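Local atomic coordinates of adenylate kinase (PDB entry 3CM0), a protein that catalyses the reversible transfer of the terminal phosphate group between ATP and AMP, helping to keep the cell's adenine nucleotides in balance. Residues G4-G18 and L76-T88. Residues are numbered along the deposited sequence; the frame is centred on the assembly and turned at random.
Sequences GQAVIFLGPPGAGKG and LAERVIFDGFPRT
With chi1 near 171° the Asp83 carboxylate is turned away from its own backbone N, and Lys17, whose CG sits between its own N and carbonyl carbon (chi1 71°), bends at chi4 (58°) to bring NZ within 3.0 Å of Asp83 OD1. The ammonium meets that oxygen nearly along its C-O axis in a salt bridge; the other oxygen, OD2, lies 3.4 Å from Gly18 CA and pairs with Lys32. Strands 4-10 and 79-83 run parallel in the CORE sheet, zipped by five backbone hydrogen bonds that start at Glu78 O, just ahead of strand 79-83, with Gln5 N (2.7 Å), and end with Phe9 N to Phe82 O (2.9 Å). On one face, Ala6 CB packs against Val80 CG1 at 3.6 Å, and the Ile8 side chain slants across that of Phe82, CG1 against CD2, while its CG2 touches CD of Pro86, whose preceding peptide bond is cis. On the other, Ile81 CG2 comes obliquely to the Phe9 ring, 3.9 Å from CD2. Replacing Asp83 by an alanine removes the carboxylate, and Lys17 and Lys32 would probably lose their shared mate, the Lys17 amine freer to swing. Lys17 belongs to the P-loop, a predicted ATP site, and Gly84-Arg87 to a predicted AMP site; the bridge probably fixes the lysine's amine near where that second segment starts.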
loop_
_atom_site.group_PDB
_atom_site.type_symbol
_atom_site.label_atom_id
_atom_site.label_comp_id
_atom_site.label_asym_id
_atom_site.label_seq_id
_atom_site.Cartn_x
_atom_site.Cartn_y
_atom_site.Cartn_z
ATOM N N GLY A 4 16.954 -9.930 1.525
ATOM C CA GLY A 4 16.215 -8.862 0.896
ATOM C C GLY A 4 15.649 -7.969 1.966
ATOM O O GLY A 4 15.773 -8.248 3.166
ATOM N N GLN A 5 15.042 -6.876 1.523
ATOM C CA GLN A 5 14.438 -5.928 2.448
ATOM C C GLN A 5 13.093 -5.483 1.901
ATOM O O GLN A 5 12.921 -5.271 0.694
ATOM C CB GLN A 5 15.353 -4.718 2.639
ATOM C CG GLN A 5 16.681 -5.080 3.237
ATOM C CD GLN A 5 17.556 -3.871 3.485
ATOM O OE1 GLN A 5 17.586 -2.941 2.682
ATOM N NE2 GLN A 5 18.288 -3.886 4.597
ATOM N N ALA A 6 12.110 -5.360 2.786
ATOM C CA ALA A 6 10.798 -4.932 2.324
ATOM C C ALA A 6 10.294 -3.781 3.185
ATOM O O ALA A 6 10.669 -3.666 4.350
ATOM C CB ALA A 6 9.786 -6.112 2.428
ATOM N N VAL A 7 9.481 -2.927 2.566
ATOM C CA VAL A 7 8.789 -1.863 3.299
ATOM C C VAL A 7 7.333 -1.859 2.871
ATOM O O VAL A 7 7.023 -1.976 1.688
ATOM C CB VAL A 7 9.389 -0.459 3.048
ATOM C CG1 VAL A 7 8.589 0.584 3.877
ATOM C CG2 VAL A 7 10.839 -0.427 3.512
ATOM N N ILE A 8 6.415 -1.734 3.843
ATOM C CA ILE A 8 5.008 -1.687 3.551
ATOM C C ILE A 8 4.493 -0.319 3.966
ATOM O O ILE A 8 4.851 0.155 5.041
ATOM C CB ILE A 8 4.243 -2.767 4.387
ATOM C CG1 ILE A 8 4.628 -4.173 3.884
ATOM C CG2 ILE A 8 2.760 -2.569 4.263
ATOM C CD1 ILE A 8 4.149 -5.360 4.855
ATOM N N PHE A 9 3.709 0.321 3.105
ATOM C CA PHE A 9 3.116 1.640 3.449
ATOM C C PHE A 9 1.607 1.546 3.665
ATOM O O PHE A 9 0.894 0.999 2.825
ATOM C CB PHE A 9 3.345 2.657 2.298
ATOM C CG PHE A 9 4.713 3.235 2.263
ATOM C CD1 PHE A 9 4.951 4.512 2.775
ATOM C CD2 PHE A 9 5.782 2.520 1.723
ATOM C CE1 PHE A 9 6.228 5.059 2.724
ATOM C CE2 PHE A 9 7.055 3.063 1.675
ATOM C CZ PHE A 9 7.284 4.329 2.173
ATOM N N LEU A 10 1.117 2.117 4.778
ATOM C CA LEU A 10 -0.315 2.176 5.092
ATOM C C LEU A 10 -0.683 3.668 5.376
ATOM O O LEU A 10 0.120 4.449 5.893
ATOM C CB LEU A 10 -0.655 1.352 6.336
ATOM C CG LEU A 10 -0.336 -0.158 6.308
ATOM C CD1 LEU A 10 -0.675 -0.738 7.665
ATOM C CD2 LEU A 10 -1.122 -0.866 5.195
ATOM N N GLY A 11 -1.876 4.061 5.008
ATOM C CA GLY A 11 -2.268 5.441 5.275
ATOM C C GLY A 11 -3.577 5.738 4.598
ATOM O O GLY A 11 -3.926 5.095 3.616
ATOM N N PRO A 12 -4.341 6.699 5.118
ATOM C CA PRO A 12 -5.638 7.076 4.538
ATOM C C PRO A 12 -5.480 7.918 3.278
ATOM O O PRO A 12 -4.423 8.463 2.999
ATOM C CB PRO A 12 -6.284 7.905 5.649
ATOM C CG PRO A 12 -5.036 8.651 6.232
ATOM C CD PRO A 12 -4.026 7.504 6.319
ATOM N N PRO A 13 -6.555 8.031 2.498
ATOM C CA PRO A 13 -6.559 8.826 1.277
ATOM C C PRO A 13 -6.236 10.236 1.760
ATOM O O PRO A 13 -6.706 10.651 2.838
ATOM C CB PRO A 13 -8.005 8.736 0.817
ATOM C CG PRO A 13 -8.436 7.407 1.289
ATOM C CD PRO A 13 -7.807 7.280 2.660
ATOM N N GLY A 14 -5.425 10.958 0.994
ATOM C CA GLY A 14 -5.099 12.324 1.370
ATOM C C GLY A 14 -3.846 12.471 2.216
ATOM O O GLY A 14 -3.412 13.592 2.500
ATOM N N ALA A 15 -3.263 11.359 2.638
ATOM C CA ALA A 15 -2.037 11.427 3.443
ATOM C C ALA A 15 -0.790 11.445 2.554
ATOM O O ALA A 15 0.315 11.685 3.037
ATOM C CB ALA A 15 -1.984 10.232 4.439
ATOM N N GLY A 16 -0.976 11.216 1.253
ATOM C CA GLY A 16 0.143 11.201 0.309
ATOM C C GLY A 16 1.136 10.063 0.516
ATOM O O GLY A 16 2.310 10.184 0.178
ATOM N N LYS A 17 0.676 8.938 1.049
ATOM C CA LYS A 17 1.598 7.834 1.303
ATOM C C LYS A 17 2.116 7.204 0.009
ATOM O O LYS A 17 3.231 6.718 -0.031
ATOM C CB LYS A 17 0.937 6.741 2.158
ATOM C CG LYS A 17 -0.135 5.953 1.429
ATOM C CD LYS A 17 -0.234 4.537 1.953
ATOM C CE LYS A 17 -1.548 3.879 1.549
ATOM N NZ LYS A 17 -1.740 3.845 0.076
ATOM N N GLY A 18 1.308 7.219 -1.047
ATOM C CA GLY A 18 1.752 6.636 -2.307
ATOM C C GLY A 18 2.915 7.397 -2.911
ATOM O O GLY A 18 3.870 6.825 -3.443
ATOM N N LEU A 76 9.340 -10.690 -6.239
ATOM C CA LEU A 76 10.221 -10.265 -5.163
ATOM C C LEU A 76 11.583 -10.075 -5.853
ATOM O O LEU A 76 11.950 -10.730 -6.835
ATOM C CB LEU A 76 10.444 -11.284 -4.044
ATOM C CG LEU A 76 9.322 -11.422 -3.021
ATOM C CD1 LEU A 76 9.662 -12.553 -2.069
ATOM C CD2 LEU A 76 9.083 -10.133 -2.269
ATOM N N ALA A 77 12.281 -9.133 -5.243
ATOM C CA ALA A 77 13.608 -8.662 -5.561
ATOM C C ALA A 77 14.268 -8.357 -4.229
ATOM O O ALA A 77 13.637 -8.428 -3.175
ATOM C CB ALA A 77 13.520 -7.423 -6.398
ATOM N N GLU A 78 15.545 -8.027 -4.293
ATOM C CA GLU A 78 16.321 -7.738 -3.113
ATOM C C GLU A 78 15.641 -6.630 -2.312
ATOM O O GLU A 78 15.681 -6.646 -1.085
ATOM C CB GLU A 78 17.729 -7.277 -3.492
ATOM C CG GLU A 78 18.520 -8.254 -4.348
ATOM C CD GLU A 78 19.715 -7.591 -5.019
ATOM O OE1 GLU A 78 20.690 -7.245 -4.313
ATOM O OE2 GLU A 78 19.667 -7.405 -6.257
ATOM N N ARG A 79 15.004 -5.689 -3.001
ATOM C CA ARG A 79 14.369 -4.553 -2.280
ATOM C C ARG A 79 13.000 -4.264 -2.869
ATOM O O ARG A 79 12.884 -3.884 -4.039
ATOM C CB ARG A 79 15.241 -3.304 -2.402
ATOM C CG ARG A 79 16.644 -3.492 -1.906
ATOM C CD ARG A 79 17.385 -2.157 -2.039
ATOM N NE ARG A 79 18.779 -2.270 -1.616
ATOM C CZ ARG A 79 19.753 -1.489 -2.073
ATOM N NH1 ARG A 79 19.483 -0.542 -2.965
ATOM N NH2 ARG A 79 20.999 -1.662 -1.656
ATOM N N VAL A 80 11.960 -4.414 -2.032
ATOM C CA VAL A 80 10.605 -4.246 -2.503
ATOM C C VAL A 80 9.777 -3.365 -1.556
ATOM O O VAL A 80 9.981 -3.419 -0.326
ATOM C CB VAL A 80 9.912 -5.652 -2.590
ATOM C CG1 VAL A 80 9.932 -6.327 -1.185
ATOM C CG2 VAL A 80 8.499 -5.534 -3.103
ATOM N N ILE A 81 8.851 -2.625 -2.163
ATOM C CA ILE A 81 7.884 -1.749 -1.468
ATOM C C ILE A 81 6.472 -2.157 -1.849
ATOM O O ILE A 81 6.156 -2.457 -3.015
ATOM C CB ILE A 81 8.148 -0.249 -1.815
ATOM C CG1 ILE A 81 9.395 0.214 -1.038
ATOM C CG2 ILE A 81 6.950 0.595 -1.498
ATOM C CD1 ILE A 81 9.794 1.694 -1.323
ATOM N N PHE A 82 5.618 -2.230 -0.818
ATOM C CA PHE A 82 4.225 -2.546 -0.980
ATOM C C PHE A 82 3.453 -1.288 -0.630
ATOM O O PHE A 82 3.695 -0.707 0.408
ATOM C CB PHE A 82 3.832 -3.675 -0.021
ATOM C CG PHE A 82 4.491 -5.000 -0.388
ATOM C CD1 PHE A 82 3.909 -5.819 -1.350
ATOM C CD2 PHE A 82 5.675 -5.395 0.228
ATOM C CE1 PHE A 82 4.499 -7.032 -1.694
ATOM C CE2 PHE A 82 6.287 -6.620 -0.113
ATOM C CZ PHE A 82 5.685 -7.433 -1.073
ATOM N N ASP A 83 2.529 -0.897 -1.497
ATOM C CA ASP A 83 1.720 0.301 -1.287
ATOM C C ASP A 83 0.347 -0.134 -1.827
ATOM O O ASP A 83 0.176 -0.310 -3.024
ATOM C CB ASP A 83 2.346 1.434 -2.119
ATOM C CG ASP A 83 1.496 2.675 -2.166
ATOM O OD1 ASP A 83 0.823 2.972 -1.159
ATOM O OD2 ASP A 83 1.525 3.352 -3.216
ATOM N N GLY A 84 -0.606 -0.346 -0.945
ATOM C CA GLY A 84 -1.900 -0.822 -1.396
ATOM C C GLY A 84 -2.072 -2.323 -1.155
ATOM O O GLY A 84 -3.055 -2.925 -1.619
ATOM N N PHE A 85 -1.101 -2.921 -0.450
ATOM C CA PHE A 85 -1.097 -4.342 -0.096
ATOM C C PHE A 85 -0.219 -4.527 1.158
ATOM O O PHE A 85 0.825 -3.898 1.278
ATOM C CB PHE A 85 -0.549 -5.201 -1.254
ATOM C CG PHE A 85 -0.709 -6.671 -1.047
ATOM C CD1 PHE A 85 0.278 -7.404 -0.415
ATOM C CD2 PHE A 85 -1.870 -7.325 -1.463
ATOM C CE1 PHE A 85 0.125 -8.773 -0.185
ATOM C CE2 PHE A 85 -2.032 -8.689 -1.238
ATOM C CZ PHE A 85 -1.033 -9.411 -0.600
ATOM N N PRO A 86 -0.636 -5.387 2.122
ATOM C CA PRO A 86 -1.865 -6.188 2.115
ATOM C C PRO A 86 -3.108 -5.358 2.394
ATOM O O PRO A 86 -3.019 -4.252 2.923
ATOM C CB PRO A 86 -1.631 -7.231 3.226
ATOM C CG PRO A 86 -0.845 -6.477 4.242
ATOM C CD PRO A 86 0.158 -5.639 3.338
ATOM N N ARG A 87 -4.256 -5.907 2.000
ATOM C CA ARG A 87 -5.535 -5.250 2.233
ATOM C C ARG A 87 -6.283 -5.997 3.334
ATOM O O ARG A 87 -7.124 -5.430 4.002
ATOM C CB ARG A 87 -6.389 -5.247 0.954
ATOM C CG ARG A 87 -5.855 -4.350 -0.159
ATOM C CD ARG A 87 -6.719 -4.476 -1.420
ATOM N NE ARG A 87 -6.570 -5.760 -2.122
ATOM C CZ ARG A 87 -5.553 -6.076 -2.926
ATOM N NH1 ARG A 87 -4.568 -5.217 -3.152
ATOM N NH2 ARG A 87 -5.525 -7.259 -3.525
ATOM N N THR A 88 -5.976 -7.274 3.516
ATOM C CA THR A 88 -6.656 -8.068 4.533
ATOM C C THR A 88 -5.677 -8.756 5.455
ATOM O O THR A 88 -4.512 -8.929 5.138
ATOM C CB THR A 88 -7.494 -9.180 3.909
ATOM O OG1 THR A 88 -6.605 -10.161 3.333
ATOM C CG2 THR A 88 -8.403 -8.626 2.795
#